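Local coordinates for octenoyl-CoA reductase/carboxylase (Streptomyces sp., PDB 4A0S), which catalyses the NADPH-dependent reductive carboxylation of 2-octenoyl-CoA, supplying an unusual extender unit for cinnabaramide polyketide biosynthesis, at residues A379-S385 / R435-G441; C117-V121 / T192-A196; D43-R47 / E395-Q401; D63-V69 / E175-A181. All blocks are in the same frame, centred on the assembly; numbering follows the deposited sequence.

How the contacts relate
Contacts 2 and 4 share one sheet, their centres 12 Å apart: strands 64-73 and 117-124 are neighbours, and V120 O comes 2.6 Å from A68 N, a probable hydrogen bond. Contact 1 meets contact 2 through helix 193-197, where N437 ND2 lies 3.0 Å from E195 OE2 and M384 SD packs on E194. Contact 3 stands apart, about 23 Å from contacts 1 and 2 and 26 Å from contact 4, centre to centre; strand 384-389 and helix 393-401 follow each other in the chain. It lies nearest the ligands: V400 touches NADP, and the K44 side chain is about 8 Å from the bound octanoyl-CoA.

Contact 1: residues A379-S385 / R435-G441; sequences AVVPAMS and RLNPLRG
A379 O lies in the plane of the R435 guanidinium, at its edge, 3.1 Å from NH2. V381 then covers a face of the same group: its CG1 stands 3.6 Å above the plane, over the centre, and the two side chains cross at about a right angle. The valine torsion (chi1 -59°) sets CG1 beside its own backbone N and turns the other methyl, CG2, to P438, 3.6 Å from CD. P382 lays CD against the carbonyl of L436, while its own O faces L436 O at 3.3 Å, two acceptors with no bond between them. A383 touches L439 through CB, which lies 4.0 Å from CD1. M384 runs straight to its sulfur and bends at chi3 (78°), bringing CE to 3.4 Å from N437 OD1; a water donates to both M384 O and that OD1, while N437 ND2 bonds E433 O and E195 OE2. At S385 the CB sits 3.3 Å from L439 O, while its hydroxyl bonds V406 O elsewhere; S385 O receives a weak bond from G441 N (3.4 Å, 139°), and a second water bridges the same two atoms. N437 to R440, the part facing M384 and S385, form a type I beta turn, closed by R440 N to N437 O and bridged by water to the start of strand 384-389, next to helix 232-243 of the Rossmann-type nucleotide-binding domain.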
loop_
_atom_site.group_PDB
_atom_site.type_symbol
_atom_site.label_atom_id
_atom_site.label_comp_id
_atom_site.label_asym_id
_atom_site.label_seq_id
_atom_site.Cartn_x
_atom_site.Cartn_y
_atom_site.Cartn_z
ATOM N N ALA A 379 -24.140 -10.901 -2.701
ATOM C CA ALA A 379 -22.943 -11.528 -2.181
ATOM C C ALA A 379 -22.952 -11.487 -0.663
ATOM O O ALA A 379 -22.507 -12.417 -0.001
ATOM C CB ALA A 379 -21.713 -10.830 -2.705
ATOM N N VAL A 380 -23.463 -10.386 -0.132
ATOM C CA VAL A 380 -23.552 -10.163 1.292
ATOM C C VAL A 380 -25.028 -9.858 1.567
ATOM O O VAL A 380 -25.722 -9.251 0.731
ATOM C CB VAL A 380 -22.610 -9.015 1.714
ATOM C CG1 VAL A 380 -22.858 -8.578 3.138
ATOM C CG2 VAL A 380 -21.140 -9.454 1.544
ATOM N N VAL A 381 -25.507 -10.318 2.716
ATOM C CA VAL A 381 -26.928 -10.254 3.028
ATOM C C VAL A 381 -27.104 -9.582 4.376
ATOM O O VAL A 381 -26.171 -9.583 5.193
ATOM C CB VAL A 381 -27.585 -11.647 3.029
ATOM C CG1 VAL A 381 -27.427 -12.331 1.650
ATOM C CG2 VAL A 381 -27.041 -12.520 4.190
ATOM N N PRO A 382 -28.294 -8.987 4.603
ATOM C CA PRO A 382 -28.561 -8.266 5.842
ATOM C C PRO A 382 -28.560 -9.259 6.981
ATOM O O PRO A 382 -28.978 -10.397 6.804
ATOM C CB PRO A 382 -29.965 -7.701 5.627
ATOM C CG PRO A 382 -30.109 -7.615 4.165
ATOM C CD PRO A 382 -29.396 -8.823 3.644
ATOM N N ALA A 383 -28.068 -8.799 8.126
ATOM C CA ALA A 383 -27.916 -9.589 9.324
ATOM C C ALA A 383 -29.097 -9.321 10.256
ATOM O O ALA A 383 -28.976 -9.468 11.459
ATOM C CB ALA A 383 -26.619 -9.224 10.007
ATOM N N MET A 384 -30.237 -8.939 9.690
ATOM C CA MET A 384 -31.396 -8.620 10.517
ATOM C C MET A 384 -31.895 -9.882 11.172
ATOM O O MET A 384 -32.001 -10.914 10.530
ATOM C CB MET A 384 -32.492 -7.989 9.681
ATOM C CG MET A 384 -33.685 -7.526 10.485
ATOM S SD MET A 384 -34.864 -6.837 9.353
ATOM C CE MET A 384 -35.597 -8.329 8.669
ATOM N N SER A 385 -32.186 -9.802 12.458
ATOM C CA SER A 385 -32.671 -10.961 13.198
ATOM C C SER A 385 -33.963 -10.655 13.924
ATOM O O SER A 385 -34.659 -11.568 14.388
ATOM C CB SER A 385 -31.632 -11.404 14.212
ATOM O OG SER A 385 -31.429 -10.422 15.208
ATOM N N ARG A 435 -32.119 -16.797 2.163
ATOM C CA ARG A 435 -30.723 -16.428 1.997
ATOM C C ARG A 435 -30.515 -15.003 2.508
ATOM O O ARG A 435 -29.479 -14.691 3.091
ATOM C CB ARG A 435 -30.268 -16.556 0.539
ATOM C CG ARG A 435 -29.055 -15.637 0.185
ATOM C CD ARG A 435 -27.988 -16.302 -0.665
ATOM N NE ARG A 435 -26.802 -15.445 -0.837
ATOM C CZ ARG A 435 -25.863 -15.237 0.092
ATOM N NH1 ARG A 435 -25.953 -15.798 1.298
ATOM N NH2 ARG A 435 -24.826 -14.455 -0.180
ATOM N N LEU A 436 -31.505 -14.147 2.283
ATOM C CA LEU A 436 -31.422 -12.758 2.691
ATOM C C LEU A 436 -31.608 -12.569 4.185
ATOM O O LEU A 436 -31.258 -11.530 4.717
ATOM C CB LEU A 436 -32.437 -11.909 1.934
ATOM C CG LEU A 436 -32.165 -11.793 0.440
ATOM C CD1 LEU A 436 -33.326 -11.123 -0.233
ATOM C CD2 LEU A 436 -30.852 -11.029 0.180
ATOM N N ASN A 437 -32.150 -13.567 4.870
ATOM C CA ASN A 437 -32.376 -13.433 6.306
ATOM C C ASN A 437 -31.880 -14.637 7.054
ATOM O O ASN A 437 -32.684 -15.323 7.683
ATOM C CB ASN A 437 -33.861 -13.240 6.601
ATOM C CG ASN A 437 -34.370 -11.911 6.122
ATOM O OD1 ASN A 437 -34.292 -10.917 6.838
ATOM N ND2 ASN A 437 -34.905 -11.886 4.913
ATOM N N PRO A 438 -30.552 -14.892 7.009
ATOM C CA PRO A 438 -29.974 -16.041 7.686
ATOM C C PRO A 438 -30.269 -16.023 9.177
ATOM O O PRO A 438 -30.403 -17.077 9.801
ATOM C CB PRO A 438 -28.474 -15.871 7.447
ATOM C CG PRO A 438 -28.293 -14.429 7.102
ATOM C CD PRO A 438 -29.518 -14.083 6.339
ATOM N N LEU A 439 -30.390 -14.823 9.735
ATOM C CA LEU A 439 -30.580 -14.677 11.172
ATOM C C LEU A 439 -32.029 -14.525 11.608
ATOM O O LEU A 439 -32.286 -14.256 12.780
ATOM C CB LEU A 439 -29.745 -13.509 11.697
ATOM C CG LEU A 439 -28.232 -13.639 11.495
ATOM C CD1 LEU A 439 -27.543 -12.448 12.111
ATOM C CD2 LEU A 439 -27.665 -14.960 12.071
ATOM N N ARG A 440 -32.973 -14.736 10.696
ATOM C CA ARG A 440 -34.375 -14.527 11.026
ATOM C C ARG A 440 -34.738 -15.338 12.271
ATOM O O ARG A 440 -34.434 -16.532 12.353
ATOM C CB ARG A 440 -35.283 -14.948 9.873
ATOM C CG ARG A 440 -36.729 -14.579 10.103
ATOM C CD ARG A 440 -37.693 -15.498 9.353
ATOM N NE ARG A 440 -37.325 -15.707 7.947
ATOM C CZ ARG A 440 -37.258 -14.756 7.013
ATOM N NH1 ARG A 440 -37.503 -13.486 7.313
ATOM N NH2 ARG A 440 -36.926 -15.082 5.770
ATOM N N GLY A 441 -35.344 -14.670 13.246
ATOM C CA GLY A 441 -35.881 -15.366 14.424
ATOM C C GLY A 441 -34.862 -15.815 15.463
ATOM O O GLY A 441 -35.245 -16.299 16.530
HETATM O O HOH W 1 -30.483 -12.037 8.847
HETATM O O HOH W 2 -31.800 -9.923 7.070
HETATM O O HOH W 3 -34.507 -11.606 9.439
HETATM O O HOH W 4 -37.229 -12.378 12.894
#

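Contact 2: residues C117-V121 / T192-A196; sequences CSGVV and TWEEA
The W193 indole meets strand 117-121 along the rim of its six-membered ring, with S118 CB in the ring plane at the edge. S118 OG is also near that plane, 3.5 Å from CE3. G119 O and V120 CG2 approach the ring obliquely, at CZ3 (3.4 Å) and CH2 (3.6 Å) respectively. K187 adds a cation-pi contact to the indole, and the H136 ring meets it as well. The same serine that borders the ring also grips the helix backbone: S118 OG donates to W193 O over 2.6 Å. That bond arrives from above the carbonyl plane, 37° out of it, at a C=O...donor angle of 113°. A chi1 of 60°, which sets OG between the serine's own N and carbonyl carbon, turns the hydroxyl to this oxygen. Separately, S118 CB touches A196 CB at 3.7 Å. The start of the helix is fixed by a capping box, in which E195 N bonds T192 OG1 and T192 N bonds E195 OE1. R428 forms a salt bridge with the other oxygen of E195. Helix 193-197 rests against strand 117-124, which is flanked in its sheet by strands 64-73 and 136-139, while E194 and E195 reach M384 of strand 384-389.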
loop_
_atom_site.group_PDB
_atom_site.type_symbol
_atom_site.label_atom_id
_atom_site.label_comp_id
_atom_site.label_asym_id
_atom_site.label_seq_id
_atom_site.Cartn_x
_atom_site.Cartn_y
_atom_site.Cartn_z
ATOM N N CYS A 117 -30.101 3.917 8.287
ATOM C CA CYS A 117 -31.497 3.839 7.985
ATOM C C CYS A 117 -31.648 3.544 6.533
ATOM O O CYS A 117 -30.684 3.638 5.768
ATOM C CB CYS A 117 -32.235 5.130 8.350
ATOM S SG CYS A 117 -32.253 6.383 7.109
ATOM N N SER A 118 -32.861 3.141 6.171
ATOM C CA SER A 118 -33.261 3.128 4.784
ATOM C C SER A 118 -34.498 3.988 4.724
ATOM O O SER A 118 -35.204 4.178 5.728
ATOM C CB SER A 118 -33.573 1.719 4.315
ATOM O OG SER A 118 -34.631 1.187 5.093
ATOM N N GLY A 119 -34.761 4.536 3.557
ATOM C CA GLY A 119 -35.940 5.325 3.433
ATOM C C GLY A 119 -36.076 6.019 2.115
ATOM O O GLY A 119 -35.536 5.601 1.103
ATOM N N VAL A 120 -36.837 7.091 2.150
ATOM C CA VAL A 120 -37.205 7.776 0.953
ATOM C C VAL A 120 -36.808 9.237 1.058
ATOM O O VAL A 120 -37.097 9.902 2.049
ATOM C CB VAL A 120 -38.717 7.670 0.718
ATOM C CG1 VAL A 120 -39.071 8.348 -0.563
ATOM C CG2 VAL A 120 -39.151 6.209 0.711
ATOM N N VAL A 121 -36.140 9.723 0.019
ATOM C CA VAL A 121 -35.798 11.119 -0.060
ATOM C C VAL A 121 -37.089 11.906 -0.150
ATOM O O VAL A 121 -37.974 11.569 -0.939
ATOM C CB VAL A 121 -34.917 11.395 -1.288
ATOM C CG1 VAL A 121 -34.633 12.866 -1.409
ATOM C CG2 VAL A 121 -33.621 10.584 -1.197
ATOM N N THR A 192 -36.138 -5.403 1.880
ATOM C CA THR A 192 -37.175 -4.673 2.559
ATOM C C THR A 192 -36.508 -3.489 3.248
ATOM O O THR A 192 -35.276 -3.437 3.367
ATOM C CB THR A 192 -37.866 -5.539 3.622
ATOM O OG1 THR A 192 -36.929 -5.838 4.658
ATOM C CG2 THR A 192 -38.397 -6.831 3.025
ATOM N N TRP A 193 -37.309 -2.548 3.722
ATOM C CA TRP A 193 -36.775 -1.379 4.405
ATOM C C TRP A 193 -35.900 -1.763 5.577
ATOM O O TRP A 193 -34.752 -1.299 5.697
ATOM C CB TRP A 193 -37.898 -0.481 4.884
ATOM C CG TRP A 193 -38.689 0.072 3.798
ATOM C CD1 TRP A 193 -39.989 -0.218 3.510
ATOM C CD2 TRP A 193 -38.253 1.009 2.801
ATOM N NE1 TRP A 193 -40.397 0.488 2.417
ATOM C CE2 TRP A 193 -39.353 1.250 1.956
ATOM C CE3 TRP A 193 -37.042 1.679 2.548
ATOM C CZ2 TRP A 193 -39.287 2.143 0.877
ATOM C CZ3 TRP A 193 -36.975 2.561 1.479
ATOM C CH2 TRP A 193 -38.083 2.773 0.647
ATOM N N GLU A 194 -36.443 -2.623 6.437
ATOM C CA GLU A 194 -35.747 -3.028 7.637
ATOM C C GLU A 194 -34.468 -3.812 7.293
ATOM O O GLU A 194 -33.432 -3.659 7.946
ATOM C CB GLU A 194 -36.676 -3.809 8.577
ATOM C CG GLU A 194 -37.294 -5.056 7.951
ATOM C CD GLU A 194 -38.582 -4.784 7.179
ATOM O OE1 GLU A 194 -38.821 -3.644 6.713
ATOM O OE2 GLU A 194 -39.360 -5.750 7.039
ATOM N N GLU A 195 -34.521 -4.620 6.243
ATOM C CA GLU A 195 -33.330 -5.357 5.802
ATOM C C GLU A 195 -32.227 -4.413 5.321
ATOM O O GLU A 195 -31.047 -4.586 5.649
ATOM C CB GLU A 195 -33.693 -6.275 4.653
ATOM C CG GLU A 195 -34.385 -7.556 5.060
ATOM C CD GLU A 195 -35.087 -8.199 3.884
ATOM O OE1 GLU A 195 -34.906 -7.723 2.754
ATOM O OE2 GLU A 195 -35.815 -9.192 4.093
ATOM N N ALA A 196 -32.631 -3.434 4.521
ATOM C CA ALA A 196 -31.731 -2.411 3.988
ATOM C C ALA A 196 -31.121 -1.565 5.122
ATOM O O ALA A 196 -29.926 -1.271 5.112
ATOM C CB ALA A 196 -32.473 -1.534 3.006
#

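Contact 3: residues D43-R47 / E395-Q401; sequences DKDVR and EACRVVQ
V46 and Q401 form the close-packed part of this contact, sliding past each other in opposite directions, with V46 CG1 against the glutamine amide and CG2 3.6 Å from C397 CB. Both ends of that amide are engaged. Its NE2 donates almost straight to K44 O (2.8 Å, 174°), the carbonyl of a residue at the centre of an inverse gamma turn, while OE1 accepts from V46 N at 3.2 Å and from R398 NH1, the two donors arriving on opposite faces of the amide plane. These bonds fix the amide's rotation. An extended Q401 chain carries it to the backbone.

The outer part is ionic. R398 holds D43 end-on: NH1 bonds OD1 at 2.7 Å and NH2 bonds OD2 at 2.6 Å, each on a syn lone pair, with carboxylate and guanidinium planes only 7° apart. D45 instead stacks over a face of that guanidinium, CG 3.7 Å above its centre, an attraction of charges without an N-H pointing at it. R47 grips D45 side-on, NE to OD1 and NH2 to OD2, and R47 NH1 reaches E395 OE1 more loosely, at 3.2 Å. The R47 and R398 guanidiniums lie near each other, but the carboxylates of D43, D45 and E395 probably offset their like charge. D43 and R47 are exposed on this side, whereas V46 and C397 are buried. Inward, helix 393-401 is backed by helix 76-82, through V79, and by strands 384-389 and 408-412; V46 packs on A82 and V400 touches NADP.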
loop_
_atom_site.group_PDB
_atom_site.type_symbol
_atom_site.label_atom_id
_atom_site.label_comp_id
_atom_site.label_asym_id
_atom_site.label_seq_id
_atom_site.Cartn_x
_atom_site.Cartn_y
_atom_site.Cartn_z
ATOM N N ASP A 43 -26.350 -0.782 35.905
ATOM C CA ASP A 43 -27.004 -1.100 34.648
ATOM C C ASP A 43 -27.779 0.125 34.184
ATOM O O ASP A 43 -28.870 0.393 34.671
ATOM C CB ASP A 43 -27.927 -2.312 34.819
ATOM C CG ASP A 43 -28.850 -2.536 33.626
ATOM O OD1 ASP A 43 -28.558 -2.048 32.510
ATOM O OD2 ASP A 43 -29.878 -3.211 33.817
ATOM N N LYS A 44 -27.193 0.856 33.241
ATOM C CA LYS A 44 -27.760 2.112 32.742
ATOM C C LYS A 44 -28.802 1.843 31.671
ATOM O O LYS A 44 -28.557 2.006 30.468
ATOM C CB LYS A 44 -26.650 3.017 32.223
ATOM C CG LYS A 44 -25.547 3.216 33.248
ATOM C CD LYS A 44 -24.428 4.079 32.736
ATOM C CE LYS A 44 -23.397 4.303 33.837
ATOM N NZ LYS A 44 -22.463 5.390 33.436
ATOM N N ASP A 45 -29.964 1.408 32.140
ATOM C CA ASP A 45 -31.060 0.971 31.299
ATOM C C ASP A 45 -31.419 2.035 30.275
ATOM O O ASP A 45 -32.033 3.062 30.623
ATOM C CB ASP A 45 -32.273 0.649 32.186
ATOM C CG ASP A 45 -33.416 -0.004 31.422
ATOM O OD1 ASP A 45 -33.395 0.014 30.180
ATOM O OD2 ASP A 45 -34.354 -0.526 32.079
ATOM N N VAL A 46 -31.050 1.787 29.014
ATOM C CA VAL A 46 -31.301 2.767 27.944
ATOM C C VAL A 46 -32.758 3.172 27.897
ATOM O O VAL A 46 -33.089 4.235 27.387
ATOM C CB VAL A 46 -30.941 2.249 26.547
ATOM C CG1 VAL A 46 -29.480 1.919 26.477
ATOM C CG2 VAL A 46 -31.867 1.071 26.136
ATOM N N ARG A 47 -33.638 2.319 28.418
ATOM C CA ARG A 47 -35.061 2.613 28.321
ATOM C C ARG A 47 -35.432 3.719 29.289
ATOM O O ARG A 47 -36.506 4.297 29.186
ATOM C CB ARG A 47 -35.892 1.370 28.600
ATOM C CG ARG A 47 -35.649 0.260 27.601
ATOM C CD ARG A 47 -36.284 -1.032 28.076
ATOM N NE ARG A 47 -35.693 -1.449 29.340
ATOM C CZ ARG A 47 -36.039 -2.551 30.003
ATOM N NH1 ARG A 47 -36.958 -3.370 29.514
ATOM N NH2 ARG A 47 -35.439 -2.846 31.141
ATOM N N GLU A 395 -36.887 -0.684 23.691
ATOM C CA GLU A 395 -36.743 -2.101 23.982
ATOM C C GLU A 395 -35.725 -2.694 23.044
ATOM O O GLU A 395 -34.838 -3.425 23.469
ATOM C CB GLU A 395 -38.081 -2.816 23.796
ATOM C CG GLU A 395 -38.050 -4.307 24.095
ATOM C CD GLU A 395 -37.560 -4.617 25.494
ATOM O OE1 GLU A 395 -37.759 -3.792 26.420
ATOM O OE2 GLU A 395 -36.955 -5.691 25.663
ATOM N N ALA A 396 -35.846 -2.361 21.763
ATOM C CA ALA A 396 -34.883 -2.819 20.762
ATOM C C ALA A 396 -33.480 -2.478 21.221
ATOM O O ALA A 396 -32.592 -3.317 21.210
ATOM C CB ALA A 396 -35.182 -2.206 19.413
ATOM N N CYS A 397 -33.303 -1.241 21.665
ATOM C CA CYS A 397 -32.035 -0.766 22.198
ATOM C C CYS A 397 -31.587 -1.555 23.426
ATOM O O CYS A 397 -30.437 -1.999 23.512
ATOM C CB CYS A 397 -32.152 0.707 22.535
ATOM S SG CYS A 397 -30.580 1.511 22.603
ATOM N N ARG A 398 -32.515 -1.743 24.363
ATOM C CA ARG A 398 -32.267 -2.554 25.542
ATOM C C ARG A 398 -31.841 -3.956 25.135
ATOM O O ARG A 398 -30.933 -4.533 25.728
ATOM C CB ARG A 398 -33.540 -2.612 26.391
ATOM C CG ARG A 398 -33.430 -3.412 27.675
ATOM C CD ARG A 398 -32.442 -2.770 28.621
ATOM N NE ARG A 398 -32.474 -3.393 29.936
ATOM C CZ ARG A 398 -31.552 -3.209 30.877
ATOM N NH1 ARG A 398 -30.503 -2.428 30.645
ATOM N NH2 ARG A 398 -31.676 -3.823 32.047
ATOM N N VAL A 399 -32.501 -4.516 24.134
ATOM C CA VAL A 399 -32.142 -5.851 23.660
ATOM C C VAL A 399 -30.661 -5.899 23.317
ATOM O O VAL A 399 -29.942 -6.765 23.798
ATOM C CB VAL A 399 -33.013 -6.284 22.450
ATOM C CG1 VAL A 399 -32.315 -7.384 21.645
ATOM C CG2 VAL A 399 -34.402 -6.739 22.923
ATOM N N VAL A 400 -30.217 -4.951 22.492
ATOM C CA VAL A 400 -28.812 -4.854 22.112
ATOM C C VAL A 400 -27.929 -4.560 23.314
ATOM O O VAL A 400 -26.886 -5.173 23.477
ATOM C CB VAL A 400 -28.587 -3.800 21.006
ATOM C CG1 VAL A 400 -27.067 -3.576 20.763
ATOM C CG2 VAL A 400 -29.281 -4.251 19.739
ATOM N N GLN A 401 -28.368 -3.638 24.163
ATOM C CA GLN A 401 -27.651 -3.377 25.407
ATOM C C GLN A 401 -27.413 -4.642 26.225
ATOM O O GLN A 401 -26.328 -4.844 26.757
ATOM C CB GLN A 401 -28.375 -2.347 26.260
ATOM C CG GLN A 401 -27.569 -1.988 27.504
ATOM C CD GLN A 401 -28.241 -0.943 28.332
ATOM O OE1 GLN A 401 -29.452 -0.873 28.381
ATOM N NE2 GLN A 401 -27.451 -0.124 29.003
#

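Contact 4: residues D63-V69 / E175-A181; sequences DEVLVAV and EYGVVRA
Strands 64-69 and 176-180 run antiparallel, their directions 153° apart and their axes 4.5 Å at closest approach, with V65-V179 and V67-G177 as hydrogen-bonded pairs. V67 N to G177 O is almost straight (2.8 Å, 178°), and the flanking bonds A181 N to D63 O and V69 N to E175 O extend the pairing at both ends. One face of the sheet carries L66, A68, Y176 and V178: L66 CD1 lies between Y176 CB and V178 CG2, 3.7 Å from the latter, and the Y176 ring reaches A68 CB with CE2. On the other face V179 CG2 touches V65 CB (4.0 Å) and V67 CG2. V69 CG2 lies 3.4 Å from G177 N. At the D63 end the contact turns polar. D63 OD2 is 3.3 Å from R180 NE but well out of the guanidinium plane, a salt bridge of charges alone. A water in that plane takes the N-H of R180 NE and donates to D63 OD1 and E64 OE2. E64 OE2 also salt-bridges R105, and D63 OD2 has a long, weak ion pair with R129 of the second subunit. Backbone bonding and aliphatic contacts thus hold the buried strands, while a water-mediated ionic cluster finishes the subunit-facing end.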
loop_
_atom_site.group_PDB
_atom_site.type_symbol
_atom_site.label_atom_id
_atom_site.label_comp_id
_atom_site.label_asym_id
_atom_site.label_seq_id
_atom_site.Cartn_x
_atom_site.Cartn_y
_atom_site.Cartn_z
ATOM N N ASP A 63 -26.492 21.023 1.440
ATOM C CA ASP A 63 -25.842 19.789 1.026
ATOM C C ASP A 63 -26.559 18.613 1.699
ATOM O O ASP A 63 -26.084 17.483 1.671
ATOM C CB ASP A 63 -24.387 19.806 1.453
ATOM C CG ASP A 63 -24.230 19.843 2.963
ATOM O OD1 ASP A 63 -25.120 20.407 3.657
ATOM O OD2 ASP A 63 -23.227 19.293 3.473
ATOM N N GLU A 64 -27.713 18.889 2.289
ATOM C CA GLU A 64 -28.408 17.864 3.050
ATOM C C GLU A 64 -29.653 17.363 2.370
ATOM O O GLU A 64 -30.205 18.015 1.494
ATOM C CB GLU A 64 -28.778 18.385 4.421
ATOM C CG GLU A 64 -27.640 18.340 5.406
ATOM C CD GLU A 64 -27.958 19.115 6.667
ATOM O OE1 GLU A 64 -29.086 19.634 6.792
ATOM O OE2 GLU A 64 -27.075 19.226 7.540
ATOM N N VAL A 65 -30.113 16.206 2.829
ATOM C CA VAL A 65 -31.287 15.581 2.282
ATOM C C VAL A 65 -32.155 15.176 3.446
ATOM O O VAL A 65 -31.655 14.701 4.460
ATOM C CB VAL A 65 -30.904 14.347 1.446
ATOM C CG1 VAL A 65 -32.116 13.639 0.980
ATOM C CG2 VAL A 65 -30.048 14.773 0.237
ATOM N N LEU A 66 -33.454 15.430 3.311
ATOM C CA LEU A 66 -34.379 15.010 4.331
ATOM C C LEU A 66 -34.896 13.694 3.842
ATOM O O LEU A 66 -35.419 13.606 2.742
ATOM C CB LEU A 66 -35.507 16.008 4.481
ATOM C CG LEU A 66 -36.528 15.666 5.559
ATOM C CD1 LEU A 66 -35.904 15.668 6.974
ATOM C CD2 LEU A 66 -37.614 16.711 5.423
ATOM N N VAL A 67 -34.741 12.675 4.668
ATOM C CA VAL A 67 -35.164 11.335 4.324
ATOM C C VAL A 67 -36.361 11.011 5.198
ATOM O O VAL A 67 -36.299 11.247 6.398
ATOM C CB VAL A 67 -34.030 10.322 4.633
ATOM C CG1 VAL A 67 -34.491 8.879 4.437
ATOM C CG2 VAL A 67 -32.819 10.627 3.780
ATOM N N ALA A 68 -37.447 10.520 4.587
ATOM C CA ALA A 68 -38.536 9.897 5.339
ATOM C C ALA A 68 -37.989 8.527 5.661
ATOM O O ALA A 68 -37.837 7.698 4.775
ATOM C CB ALA A 68 -39.810 9.774 4.491
ATOM N N VAL A 69 -37.659 8.307 6.924
ATOM C CA VAL A 69 -36.980 7.094 7.327
ATOM C C VAL A 69 -37.971 5.939 7.445
ATOM O O VAL A 69 -38.900 5.977 8.253
ATOM C CB VAL A 69 -36.252 7.279 8.658
ATOM C CG1 VAL A 69 -35.552 5.990 9.058
ATOM C CG2 VAL A 69 -35.256 8.425 8.565
ATOM N N GLU A 175 -38.986 9.316 12.215
ATOM C CA GLU A 175 -39.730 9.218 10.980
ATOM C C GLU A 175 -39.002 9.964 9.873
ATOM O O GLU A 175 -39.192 9.666 8.707
ATOM C CB GLU A 175 -41.138 9.751 11.173
ATOM C CG GLU A 175 -41.963 8.883 12.131
ATOM C CD GLU A 175 -43.457 9.009 11.894
ATOM O OE1 GLU A 175 -43.932 10.122 11.628
ATOM O OE2 GLU A 175 -44.164 7.984 11.960
ATOM N N TYR A 176 -38.158 10.912 10.248
ATOM C CA TYR A 176 -37.329 11.604 9.275
ATOM C C TYR A 176 -35.942 11.669 9.795
ATOM O O TYR A 176 -35.723 11.678 11.004
ATOM C CB TYR A 176 -37.821 13.035 9.024
ATOM C CG TYR A 176 -39.175 13.070 8.396
ATOM C CD1 TYR A 176 -40.314 13.094 9.194
ATOM C CD2 TYR A 176 -39.333 13.081 7.009
ATOM C CE1 TYR A 176 -41.566 13.123 8.649
ATOM C CE2 TYR A 176 -40.605 13.092 6.443
ATOM C CZ TYR A 176 -41.717 13.116 7.291
ATOM O OH TYR A 176 -43.004 13.123 6.810
ATOM N N GLY A 177 -35.000 11.761 8.866
ATOM C CA GLY A 177 -33.590 11.885 9.197
ATOM C C GLY A 177 -33.072 12.999 8.315
ATOM O O GLY A 177 -33.559 13.195 7.193
ATOM N N VAL A 178 -32.114 13.752 8.839
ATOM C CA VAL A 178 -31.427 14.769 8.054
ATOM C C VAL A 178 -30.006 14.266 7.847
ATOM O O VAL A 178 -29.293 13.919 8.798
ATOM C CB VAL A 178 -31.433 16.147 8.737
ATOM C CG1 VAL A 178 -30.523 17.133 7.988
ATOM C CG2 VAL A 178 -32.859 16.689 8.814
ATOM N N VAL A 179 -29.613 14.187 6.586
ATOM C CA VAL A 179 -28.329 13.605 6.268
ATOM C C VAL A 179 -27.623 14.463 5.258
ATOM O O VAL A 179 -28.258 15.151 4.478
ATOM C CB VAL A 179 -28.485 12.174 5.703
ATOM C CG1 VAL A 179 -29.391 11.347 6.600
ATOM C CG2 VAL A 179 -29.059 12.177 4.271
ATOM N N ARG A 180 -26.300 14.411 5.264
ATOM C CA ARG A 180 -25.557 14.992 4.168
ATOM C C ARG A 180 -25.714 14.076 2.959
ATOM O O ARG A 180 -25.814 12.866 3.100
ATOM C CB ARG A 180 -24.089 15.176 4.532
ATOM C CG ARG A 180 -23.904 16.125 5.693
ATOM C CD ARG A 180 -22.502 16.714 5.710
ATOM N NE ARG A 180 -22.525 17.983 6.444
ATOM C CZ ARG A 180 -21.473 18.517 7.058
ATOM N NH1 ARG A 180 -20.304 17.900 7.024
ATOM N NH2 ARG A 180 -21.575 19.670 7.697
ATOM N N ALA A 181 -25.744 14.674 1.777
ATOM C CA ALA A 181 -25.945 13.921 0.560
ATOM C C ALA A 181 -24.883 12.821 0.420
ATOM O O ALA A 181 -25.129 11.790 -0.196
ATOM C CB ALA A 181 -25.931 14.846 -0.621
HETATM O O HOH W 5 -24.764 19.717 6.568
#